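Local atomic coordinates of adhesion and penetration protein autotransporter (PDB entry 3SYJ), a protein that promotes bacterial adherence, host-cell invasion and aggregation, and is a probable serine protease whose secreted passenger domain carries a long beta-helix. Residues 657-669 and 712-724. Sequence-based numbering, arbitrary orientation.
Sequences NANATFGVVPNQQ and NATANVKGLAKLN
N712 and N657 open the contact side by side, pointing the same way, amide planes 47° apart, and N712 ND2 gives a weak hydrogen bond to N657 OD1 (3.1 Å). Strand 714-718 then runs parallel to 659-662, its axis 4.7 Å away. T714 N bonds back to A658 O, T714 O takes A660 N, and N716 sits between A660 O and F662 N in the same way; K718 N continues to F662 O at 2.9 Å. T714 and N716 share the outer face with N659 and T661, N716 CB lying 4.1 Å from T661 OG1. On the inner face, beside A715 and A660, V717 CG2 touches F662 CD2 at 3.8 Å, and that ring's edge turns in plane to N716 O, while W652 meets F662 edge-to-face. K718 starts with CG wedged between backbone N and carbonyl carbon (chi1 69°); its extended chain passes V665 at about a right angle, V665 CG2 3.5 Å from K718 CG, and carries NZ to the methyl of T661. The chain turns through G719 into an inverse gamma turn centred on L720. G719 CA makes a CA-H...O contact to V664 O; L720 N meets that oxygen almost straight, N-H...O 176°, and L720 CG lies against P666 CG. A water accepts a weak bond from V664 N and donates to L720 O. A721 CB comes to 3.9 Å from G663 CA, which also makes a CA-H...O contact to K718 O. These are successive coils of the passenger's parallel beta-helix, 638-641 and 734-738 continuing the stack; backbone bonds fix the register, polar side chains coat one face, and apolar ones fill the interior.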
# COMPACT_ATOMS: atom_id res chain seq x y z
N ASN A 657 -16.14 -24.25 -12.94
CA ASN A 657 -15.58 -24.27 -14.28
C ASN A 657 -16.11 -23.13 -15.13
O ASN A 657 -16.19 -23.24 -16.35
CB ASN A 657 -15.89 -25.60 -14.97
CG ASN A 657 -15.33 -26.78 -14.22
OD1 ASN A 657 -14.14 -26.83 -13.92
ND2 ASN A 657 -16.19 -27.75 -13.92
N ALA A 658 -16.49 -22.03 -14.49
CA ALA A 658 -17.07 -20.89 -15.18
C ALA A 658 -16.02 -20.12 -15.98
O ALA A 658 -14.82 -20.37 -15.84
CB ALA A 658 -17.77 -19.98 -14.20
N ASN A 659 -16.47 -19.20 -16.81
CA ASN A 659 -15.55 -18.36 -17.57
C ASN A 659 -16.08 -16.94 -17.75
O ASN A 659 -17.29 -16.73 -17.84
CB ASN A 659 -15.24 -19.00 -18.92
CG ASN A 659 -14.09 -18.32 -19.62
OD1 ASN A 659 -14.17 -17.14 -19.97
ND2 ASN A 659 -13.01 -19.06 -19.84
N ALA A 660 -15.17 -15.97 -17.81
CA ALA A 660 -15.53 -14.58 -18.09
C ALA A 660 -14.53 -13.97 -19.07
O ALA A 660 -13.32 -14.06 -18.86
CB ALA A 660 -15.56 -13.77 -16.81
N THR A 661 -15.05 -13.36 -20.13
CA THR A 661 -14.20 -12.80 -21.18
C THR A 661 -14.56 -11.34 -21.46
O THR A 661 -15.74 -11.00 -21.57
CB THR A 661 -14.35 -13.61 -22.48
OG1 THR A 661 -14.04 -14.98 -22.22
CG2 THR A 661 -13.42 -13.06 -23.56
N PHE A 662 -13.54 -10.49 -21.57
CA PHE A 662 -13.74 -9.06 -21.78
C PHE A 662 -13.03 -8.54 -23.03
O PHE A 662 -11.84 -8.79 -23.22
CB PHE A 662 -13.23 -8.25 -20.58
CG PHE A 662 -13.79 -8.69 -19.26
CD1 PHE A 662 -14.77 -7.95 -18.63
CD2 PHE A 662 -13.29 -9.81 -18.62
CE1 PHE A 662 -15.27 -8.33 -17.40
CE2 PHE A 662 -13.78 -10.20 -17.38
CZ PHE A 662 -14.77 -9.45 -16.77
N GLY A 663 -13.75 -7.78 -23.85
CA GLY A 663 -13.16 -7.09 -24.98
C GLY A 663 -13.25 -7.86 -26.28
O GLY A 663 -13.23 -9.09 -26.28
N VAL A 664 -13.36 -7.14 -27.40
CA VAL A 664 -13.23 -7.76 -28.71
C VAL A 664 -11.86 -7.42 -29.28
O VAL A 664 -11.30 -6.37 -28.99
CB VAL A 664 -14.31 -7.27 -29.69
CG1 VAL A 664 -15.68 -7.75 -29.24
CG2 VAL A 664 -14.28 -5.75 -29.79
N VAL A 665 -11.33 -8.32 -30.10
CA VAL A 665 -9.97 -8.17 -30.63
C VAL A 665 -9.98 -7.73 -32.09
O VAL A 665 -10.56 -8.40 -32.95
CB VAL A 665 -9.17 -9.50 -30.52
CG1 VAL A 665 -7.78 -9.32 -31.09
CG2 VAL A 665 -9.11 -9.97 -29.07
N PRO A 666 -9.34 -6.59 -32.38
CA PRO A 666 -9.25 -6.13 -33.77
C PRO A 666 -8.53 -7.14 -34.66
O PRO A 666 -7.58 -7.77 -34.20
CB PRO A 666 -8.44 -4.84 -33.67
CG PRO A 666 -8.64 -4.38 -32.27
CD PRO A 666 -8.73 -5.63 -31.45
N ASN A 667 -8.99 -7.29 -35.90
CA ASN A 667 -8.35 -8.18 -36.88
C ASN A 667 -8.47 -9.66 -36.57
O ASN A 667 -7.69 -10.47 -37.07
CB ASN A 667 -6.89 -7.78 -37.09
CG ASN A 667 -6.76 -6.42 -37.72
OD1 ASN A 667 -6.21 -5.50 -37.12
ND2 ASN A 667 -7.29 -6.28 -38.93
N GLN A 668 -9.45 -10.00 -35.75
CA GLN A 668 -9.81 -11.39 -35.51
C GLN A 668 -11.32 -11.51 -35.60
O GLN A 668 -12.02 -10.50 -35.72
CB GLN A 668 -9.37 -11.85 -34.12
CG GLN A 668 -7.89 -11.77 -33.88
CD GLN A 668 -7.49 -12.40 -32.57
OE1 GLN A 668 -8.33 -12.66 -31.70
NE2 GLN A 668 -6.19 -12.67 -32.41
N GLN A 669 -11.81 -12.73 -35.53
CA GLN A 669 -13.24 -12.94 -35.43
C GLN A 669 -13.63 -12.86 -33.96
O GLN A 669 -12.90 -13.33 -33.10
CB GLN A 669 -13.65 -14.30 -36.00
CG GLN A 669 -13.46 -14.39 -37.51
CD GLN A 669 -14.25 -15.52 -38.13
OE1 GLN A 669 -14.53 -16.54 -37.48
NE2 GLN A 669 -14.61 -15.35 -39.40
N ASN A 712 -11.68 -23.99 -10.93
CA ASN A 712 -11.12 -24.10 -12.28
C ASN A 712 -11.47 -22.93 -13.17
O ASN A 712 -11.35 -23.00 -14.38
CB ASN A 712 -11.60 -25.39 -12.95
CG ASN A 712 -10.97 -26.63 -12.36
OD1 ASN A 712 -10.18 -26.56 -11.43
ND2 ASN A 712 -11.34 -27.78 -12.91
N ALA A 713 -11.91 -21.83 -12.56
CA ALA A 713 -12.39 -20.68 -13.32
C ALA A 713 -11.32 -20.07 -14.23
O ALA A 713 -10.13 -20.10 -13.93
CB ALA A 713 -12.97 -19.64 -12.39
N THR A 714 -11.77 -19.51 -15.35
CA THR A 714 -10.88 -18.85 -16.29
C THR A 714 -11.40 -17.45 -16.58
O THR A 714 -12.60 -17.24 -16.66
CB THR A 714 -10.80 -19.64 -17.60
OG1 THR A 714 -10.19 -20.91 -17.36
CG2 THR A 714 -9.98 -18.88 -18.63
N ALA A 715 -10.48 -16.50 -16.73
CA ALA A 715 -10.85 -15.16 -17.17
C ALA A 715 -9.89 -14.63 -18.22
O ALA A 715 -8.69 -14.91 -18.18
CB ALA A 715 -10.94 -14.20 -16.00
N ASN A 716 -10.42 -13.87 -19.17
CA ASN A 716 -9.65 -13.41 -20.31
C ASN A 716 -9.95 -11.95 -20.61
O ASN A 716 -11.06 -11.61 -21.03
CB ASN A 716 -10.02 -14.27 -21.52
CG ASN A 716 -8.82 -14.62 -22.37
OD1 ASN A 716 -8.23 -13.76 -23.04
ND2 ASN A 716 -8.46 -15.90 -22.36
N VAL A 717 -8.98 -11.07 -20.39
CA VAL A 717 -9.13 -9.68 -20.78
C VAL A 717 -8.28 -9.43 -22.01
O VAL A 717 -7.06 -9.58 -21.96
CB VAL A 717 -8.73 -8.70 -19.67
CG1 VAL A 717 -8.79 -7.27 -20.19
CG2 VAL A 717 -9.63 -8.85 -18.46
N LYS A 718 -8.92 -9.07 -23.11
CA LYS A 718 -8.21 -8.99 -24.39
C LYS A 718 -8.69 -7.83 -25.25
O LYS A 718 -9.81 -7.34 -25.09
CB LYS A 718 -8.41 -10.29 -25.16
CG LYS A 718 -9.83 -10.48 -25.64
CD LYS A 718 -10.14 -11.91 -26.01
CE LYS A 718 -11.49 -11.99 -26.71
NZ LYS A 718 -11.92 -13.40 -26.92
N GLY A 719 -7.84 -7.41 -26.17
CA GLY A 719 -8.21 -6.42 -27.17
C GLY A 719 -8.64 -5.08 -26.60
O GLY A 719 -7.95 -4.50 -25.76
N LEU A 720 -9.79 -4.59 -27.06
CA LEU A 720 -10.28 -3.27 -26.70
C LEU A 720 -10.90 -3.28 -25.30
O LEU A 720 -12.12 -3.15 -25.13
CB LEU A 720 -11.29 -2.80 -27.74
CG LEU A 720 -10.71 -2.69 -29.15
CD1 LEU A 720 -11.76 -2.20 -30.13
CD2 LEU A 720 -9.51 -1.78 -29.14
N ALA A 721 -10.04 -3.44 -24.31
CA ALA A 721 -10.48 -3.56 -22.93
C ALA A 721 -9.36 -3.15 -22.00
O ALA A 721 -8.18 -3.36 -22.30
CB ALA A 721 -10.93 -4.98 -22.63
N LYS A 722 -9.74 -2.56 -20.88
CA LYS A 722 -8.80 -2.13 -19.86
C LYS A 722 -9.36 -2.50 -18.49
O LYS A 722 -10.44 -2.06 -18.10
CB LYS A 722 -8.58 -0.63 -19.96
CG LYS A 722 -7.65 -0.05 -18.92
CD LYS A 722 -7.48 1.44 -19.14
CE LYS A 722 -6.43 2.04 -18.24
NZ LYS A 722 -6.18 3.47 -18.60
N LEU A 723 -8.61 -3.33 -17.77
CA LEU A 723 -8.99 -3.73 -16.42
C LEU A 723 -8.48 -2.70 -15.42
O LEU A 723 -7.27 -2.52 -15.26
CB LEU A 723 -8.43 -5.11 -16.09
CG LEU A 723 -8.74 -5.72 -14.72
CD1 LEU A 723 -10.23 -5.67 -14.37
CD2 LEU A 723 -8.24 -7.15 -14.66
N ASN A 724 -9.40 -2.00 -14.77
CA ASN A 724 -9.04 -1.05 -13.73
C ASN A 724 -9.30 -1.69 -12.38
O ASN A 724 -10.25 -1.33 -11.68
CB ASN A 724 -9.83 0.25 -13.90
CG ASN A 724 -9.51 0.96 -15.21
OD1 ASN A 724 -8.35 1.19 -15.54
ND2 ASN A 724 -10.55 1.31 -15.95
O HOH W 1 -14.45 -4.14 -26.24